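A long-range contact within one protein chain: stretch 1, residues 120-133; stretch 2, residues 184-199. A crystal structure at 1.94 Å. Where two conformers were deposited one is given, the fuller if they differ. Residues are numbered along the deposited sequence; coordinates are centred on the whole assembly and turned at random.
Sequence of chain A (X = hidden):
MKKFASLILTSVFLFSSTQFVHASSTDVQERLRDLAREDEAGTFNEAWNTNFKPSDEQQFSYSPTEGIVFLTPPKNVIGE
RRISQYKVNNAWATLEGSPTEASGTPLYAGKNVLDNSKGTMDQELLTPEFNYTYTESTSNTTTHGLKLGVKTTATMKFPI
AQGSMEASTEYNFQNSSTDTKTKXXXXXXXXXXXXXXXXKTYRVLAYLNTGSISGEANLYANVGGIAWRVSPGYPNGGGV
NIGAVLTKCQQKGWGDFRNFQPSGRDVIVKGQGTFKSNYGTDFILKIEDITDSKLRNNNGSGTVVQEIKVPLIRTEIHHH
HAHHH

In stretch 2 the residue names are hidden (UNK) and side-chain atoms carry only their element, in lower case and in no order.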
# COMPACT_ATOMS: atom_id res chain seq x y z
N THR A 120 4.69 -14.59 57.45
CA THR A 120 4.87 -13.55 58.46
C THR A 120 5.71 -12.39 57.95
O THR A 120 5.80 -11.36 58.63
CB THR A 120 5.52 -14.15 59.71
OG1 THR A 120 6.78 -14.74 59.35
CG2 THR A 120 4.62 -15.23 60.31
N MET A 121 6.32 -12.53 56.78
CA MET A 121 7.14 -11.49 56.16
C MET A 121 6.51 -11.07 54.84
O MET A 121 5.99 -11.91 54.10
CB MET A 121 8.56 -12.00 55.91
CG MET A 121 9.22 -12.65 57.13
SD MET A 121 9.45 -11.42 58.44
CE MET A 121 10.77 -10.43 57.72
N ASP A 122 6.55 -9.76 54.56
CA ASP A 122 6.26 -9.28 53.21
C ASP A 122 7.20 -9.96 52.21
O ASP A 122 8.38 -10.15 52.49
CB ASP A 122 6.47 -7.77 53.12
CG ASP A 122 5.49 -6.98 53.97
OD1 ASP A 122 4.56 -7.59 54.55
OD2 ASP A 122 5.66 -5.74 54.04
N GLN A 123 6.67 -10.31 51.04
CA GLN A 123 7.48 -11.01 50.05
C GLN A 123 7.40 -10.30 48.70
O GLN A 123 6.42 -9.61 48.39
CB GLN A 123 7.03 -12.50 49.90
CG GLN A 123 7.08 -13.30 51.21
CD GLN A 123 8.49 -13.65 51.64
OE1 GLN A 123 9.44 -13.39 50.91
NE2 GLN A 123 8.63 -14.22 52.84
N GLU A 124 8.44 -10.48 47.91
CA GLU A 124 8.42 -10.10 46.50
C GLU A 124 8.31 -11.41 45.73
O GLU A 124 9.25 -12.21 45.71
CB GLU A 124 9.66 -9.30 46.11
CG GLU A 124 9.34 -7.82 45.89
CD GLU A 124 10.54 -6.92 46.16
OE1 GLU A 124 10.33 -5.76 46.59
OE2 GLU A 124 11.68 -7.39 45.95
N LEU A 125 7.13 -11.64 45.15
CA LEU A 125 6.76 -12.91 44.54
C LEU A 125 6.70 -12.74 43.02
O LEU A 125 6.11 -11.77 42.53
CB LEU A 125 5.41 -13.39 45.08
CG LEU A 125 5.40 -13.65 46.59
CD1 LEU A 125 4.02 -14.14 47.08
CD2 LEU A 125 6.49 -14.64 46.92
N LEU A 126 7.31 -13.68 42.31
CA LEU A 126 7.33 -13.67 40.85
C LEU A 126 6.06 -14.29 40.29
O LEU A 126 5.65 -15.38 40.72
CB LEU A 126 8.56 -14.43 40.35
CG LEU A 126 9.86 -13.68 40.61
CD1 LEU A 126 11.05 -14.63 40.59
CD2 LEU A 126 10.02 -12.60 39.53
N THR A 127 5.44 -13.60 39.33
CA THR A 127 4.27 -14.13 38.64
C THR A 127 4.70 -15.19 37.63
O THR A 127 5.86 -15.25 37.22
CB THR A 127 3.51 -13.03 37.92
OG1 THR A 127 4.30 -12.52 36.83
CG2 THR A 127 3.14 -11.90 38.85
N PRO A 128 3.78 -16.05 37.22
CA PRO A 128 4.04 -16.91 36.07
C PRO A 128 4.14 -16.05 34.81
O PRO A 128 3.83 -14.86 34.81
CB PRO A 128 2.83 -17.85 36.02
CG PRO A 128 2.15 -17.69 37.35
CD PRO A 128 2.45 -16.30 37.81
N GLU A 129 4.60 -16.67 33.73
CA GLU A 129 4.43 -16.08 32.41
C GLU A 129 3.01 -16.30 31.93
O GLU A 129 2.43 -17.37 32.14
CB GLU A 129 5.42 -16.70 31.42
CG GLU A 129 6.84 -16.31 31.73
CD GLU A 129 7.83 -17.01 30.84
OE1 GLU A 129 7.43 -17.99 30.17
OE2 GLU A 129 9.00 -16.59 30.82
N PHE A 130 2.43 -15.28 31.32
CA PHE A 130 1.16 -15.45 30.66
C PHE A 130 1.40 -15.54 29.16
O PHE A 130 2.50 -15.24 28.68
CB PHE A 130 0.20 -14.32 31.02
CG PHE A 130 -0.17 -14.28 32.49
CD1 PHE A 130 0.59 -13.55 33.39
CD2 PHE A 130 -1.29 -14.96 32.96
CE1 PHE A 130 0.25 -13.50 34.73
CE2 PHE A 130 -1.64 -14.92 34.32
CZ PHE A 130 -0.86 -14.19 35.20
N ASN A 131 0.39 -15.99 28.42
CA ASN A 131 0.55 -16.24 26.99
C ASN A 131 -0.78 -16.01 26.29
O ASN A 131 -1.85 -15.96 26.91
CB ASN A 131 1.05 -17.66 26.71
CG ASN A 131 -0.05 -18.70 26.85
OD1 ASN A 131 -0.87 -18.90 25.94
ND2 ASN A 131 -0.07 -19.39 27.99
N TYR A 132 -0.71 -15.87 24.97
CA TYR A 132 -1.91 -15.75 24.16
C TYR A 132 -1.55 -16.23 22.76
O TYR A 132 -0.45 -15.95 22.28
CB TYR A 132 -2.46 -14.32 24.13
CG TYR A 132 -3.93 -14.24 23.83
CD1 TYR A 132 -4.40 -14.19 22.52
CD2 TYR A 132 -4.87 -14.25 24.86
CE1 TYR A 132 -5.76 -14.14 22.25
CE2 TYR A 132 -6.23 -14.20 24.60
CZ TYR A 132 -6.66 -14.14 23.29
OH TYR A 132 -8.00 -14.10 23.03
N THR A 133 -2.45 -16.98 22.14
CA THR A 133 -2.24 -17.45 20.78
C THR A 133 -3.05 -16.55 19.87
O THR A 133 -4.29 -16.53 19.92
CB THR A 133 -2.64 -18.92 20.63
OG1 THR A 133 -1.75 -19.71 21.43
CG2 THR A 133 -2.52 -19.35 19.15
N UNK A 184 -0.06 -17.10 12.81
CA UNK A 184 -0.32 -17.37 14.21
C UNK A 184 0.98 -17.16 14.97
O UNK A 184 2.05 -17.57 14.53
o UNK A 184 -1.93 -19.64 11.99
n UNK A 184 -3.77 -18.40 12.33
c UNK A 184 -2.33 -18.89 14.21
c UNK A 184 -2.66 -19.01 12.74
c UNK A 184 -0.84 -18.79 14.43
N UNK A 185 0.89 -16.46 16.10
CA UNK A 185 2.06 -16.21 16.93
C UNK A 185 1.69 -16.52 18.37
O UNK A 185 0.51 -16.57 18.75
c UNK A 185 2.97 -14.43 15.36
c UNK A 185 2.57 -14.75 16.80
c UNK A 185 1.50 -13.76 17.30
N UNK A 186 2.71 -16.76 19.17
CA UNK A 186 2.55 -16.85 20.61
C UNK A 186 3.13 -15.58 21.20
O UNK A 186 4.29 -15.25 20.95
o UNK A 186 2.85 -18.31 22.52
c UNK A 186 3.24 -18.09 21.17
N UNK A 187 2.31 -14.86 21.96
CA UNK A 187 2.75 -13.73 22.76
C UNK A 187 2.96 -14.19 24.20
O UNK A 187 2.16 -14.96 24.73
c UNK A 187 1.72 -12.60 22.75
c UNK A 187 0.04 -11.00 19.71
c UNK A 187 2.59 -11.68 20.56
c UNK A 187 0.24 -11.61 20.95
o UNK A 187 0.92 -10.13 17.68
c UNK A 187 2.40 -11.07 19.32
c UNK A 187 1.51 -11.96 21.39
c UNK A 187 1.13 -10.74 18.91
N UNK A 188 4.04 -13.72 24.82
CA UNK A 188 4.37 -14.11 26.18
C UNK A 188 4.71 -12.87 27.00
O UNK A 188 5.37 -11.95 26.51
c UNK A 188 6.03 -15.53 27.53
c UNK A 188 7.02 -16.67 27.37
n UNK A 188 9.48 -16.43 26.97
c UNK A 188 8.12 -16.32 26.37
c UNK A 188 5.54 -15.08 26.17
N UNK A 189 4.22 -12.83 28.25
CA UNK A 189 4.60 -11.78 29.18
C UNK A 189 5.65 -12.33 30.12
O UNK A 189 5.42 -13.40 30.73
c UNK A 189 3.40 -11.29 29.97
o UNK A 189 2.99 -12.28 30.89
N UNK A 190 6.81 -11.69 30.26
CA UNK A 190 7.81 -12.19 31.21
C UNK A 190 7.29 -12.12 32.64
O UNK A 190 6.36 -11.37 32.97
c UNK A 190 7.30 -10.53 29.50
c UNK A 190 8.79 -10.64 29.65
c UNK A 190 9.01 -11.26 31.00
N UNK A 191 7.88 -12.96 33.48
CA UNK A 191 7.55 -12.98 34.91
C UNK A 191 7.80 -11.61 35.54
O UNK A 191 8.83 -10.98 35.31
c UNK A 191 8.40 -14.05 35.59
o UNK A 191 8.18 -14.06 36.99
N UNK A 192 6.84 -11.15 36.35
CA UNK A 192 6.93 -9.87 37.05
C UNK A 192 7.06 -10.10 38.56
O UNK A 192 6.52 -11.07 39.10
c UNK A 192 5.71 -9.00 36.77
o UNK A 192 7.21 -8.49 33.64
c UNK A 192 6.67 -8.02 34.65
c UNK A 192 5.47 -8.70 35.29
n UNK A 192 7.10 -6.91 35.24
N UNK A 193 7.76 -9.18 39.22
CA UNK A 193 7.99 -9.22 40.67
C UNK A 193 6.94 -8.35 41.35
O UNK A 193 6.83 -7.15 41.06
n UNK A 193 11.71 -12.45 43.26
c UNK A 193 9.97 -9.32 42.30
c UNK A 193 11.65 -10.95 43.33
c UNK A 193 11.16 -10.26 42.04
c UNK A 193 9.40 -8.74 41.00
N UNK A 194 6.15 -8.95 42.25
CA UNK A 194 5.05 -8.28 42.94
C UNK A 194 5.30 -8.32 44.44
O UNK A 194 5.59 -9.38 45.00
c UNK A 194 2.56 -8.14 43.22
c UNK A 194 3.69 -8.94 42.62
c UNK A 194 3.46 -7.81 40.39
c UNK A 194 3.52 -9.11 41.11
N UNK A 195 5.19 -7.16 45.10
CA UNK A 195 5.27 -7.12 46.56
C UNK A 195 3.92 -7.54 47.14
O UNK A 195 2.90 -6.91 46.88
c UNK A 195 5.62 -5.57 48.57
c UNK A 195 5.65 -5.72 47.05
n UNK A 195 4.65 -3.45 50.31
c UNK A 195 6.59 -4.48 49.07
c UNK A 195 6.10 -3.83 50.37
N UNK A 196 3.92 -8.64 47.90
CA UNK A 196 2.70 -9.15 48.53
C UNK A 196 2.91 -9.12 50.04
O UNK A 196 3.76 -9.85 50.57
c UNK A 196 2.36 -10.57 48.05
c UNK A 196 1.02 -11.01 48.63
c UNK A 196 2.34 -10.62 46.51
N UNK A 197 2.17 -8.29 50.77
CA UNK A 197 2.40 -8.16 52.22
C UNK A 197 2.02 -9.41 53.01
O UNK A 197 1.14 -10.19 52.61
c UNK A 197 1.29 -6.21 51.35
c UNK A 197 1.27 -7.25 50.25
c UNK A 197 1.51 -6.98 52.62
N UNK A 198 2.67 -9.57 54.16
CA UNK A 198 2.37 -10.69 55.05
C UNK A 198 0.87 -10.86 55.25
O UNK A 198 0.14 -9.88 55.43
c UNK A 198 3.07 -10.48 56.41
N UNK A 199 0.40 -12.10 55.19
CA UNK A 199 -1.00 -12.41 55.40
C UNK A 199 -1.92 -12.07 54.25
O UNK A 199 -3.13 -12.27 54.38
O HOH W 1 10.54 -14.32 44.40
O HOH W 2 3.84 -12.20 33.60
O HOH W 3 9.96 -14.87 32.72
O HOH W 4 0.60 -19.19 23.42

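Position 184 carries three side-chain carbons, the third bearing one oxygen and one nitrogen; this terminal amide leads away from stretch 1 and identifies Gln184. At 185 one carbon carries two more, the fork of a valine, and it points away from the other strand; Val185 meets it through its backbone, its O lying 3.5 Å from CA of Thr133. Position 186 has one carbon and one oxygen, the mark of Ser186; its OG lies 2.6 Å from the O of a water, and that water O in turn donates to OD1 of Asn131 (2.9 Å).

A single carbon leading to a six-carbon ring with an oxygen marks 187 as Tyr187. Its backbone pairs with Tyr132 in both directions, Tyr187 N to Tyr132 O and Tyr132 N to Tyr187 O, each 3.0 Å, while its hydroxyl is bonded elsewhere in the structure. Four carbons in a row ending in nitrogen make 188 a lysine. Lys188 NZ forms a long salt bridge with Glu129 OE2, at 3.9 Å.

Position 189 again has one carbon and one oxygen, and that oxygen accepts from Phe130 N at 3.1 Å, lying at the edge of the Phe130 ring. The residue is Ser189, whose own N donates to Phe130 O at 3.0 Å. At 190 three carbons close a ring onto the backbone nitrogen; Pro190 points away and has no N-H to offer a partner strand. The carbon and oxygen at 191 define Ser191, whose OG donates to Thr127 O at 2.6 Å.

Position 192 has three carbons, the third carrying oxygen and nitrogen, and is Gln192. Its backbone does the work: Gln192 N donates to Thr127 OG1 at 2.9 Å, and Gln192 O accepts from Thr127 N at 2.8 Å. The unbranched four-carbon chain ending in nitrogen at 193 lies along Glu124 and Leu126. It is Lys193, whose NZ makes a weak hydrogen bond to Glu124 O (3.5 Å), reinforced by a bridging water.

At 194 four carbons fork at the first, one arm being two carbons long; this is Ile194, whose CG1 packs 3.6 Å from CG2 of Thr127. Position 195, another row of four carbons ending in nitrogen, is Lys195, with NZ 4.5 Å from Asp122 OD2, beyond salt-bridge range. At 196 one carbon carries two, and Val196 CG2 meets Leu125 CD1 at 3.9 Å. At 197 three carbons close a ring onto the backbone nitrogen, with CB 3.7 Å from Asp122 OD1; this is Pro197. A lone carbon at 198, CB, 3.6 Å from C of Thr120, is Ala198, whose N donates to Asp122 OD1 at 2.8 Å. No side-chain atom exists at 199, and its phi of 76° suits Gly199.

Two antiparallel strand pairings thus make the contact. Between them, Thr127 joins the runs through its backbone and hydroxyl, engaging Ser191 and Gln192. Leu125, Ile194 and Val196 share one sheet face, whereas Glu124, Lys193 and Lys195 occupy the other, and the backbone ladder there is made by Gln123 and Val196 (Val196 N to Gln123 O 2.7 Å, Gln123 N to Val196 O 3.0 Å) and by Leu125 and Ile194 (Leu125 N to Ile194 O 2.7 Å, Ile194 N to Leu125 O 2.8 Å).

Stretch 2 184-199: QVSYKSPSQKIKVPAG
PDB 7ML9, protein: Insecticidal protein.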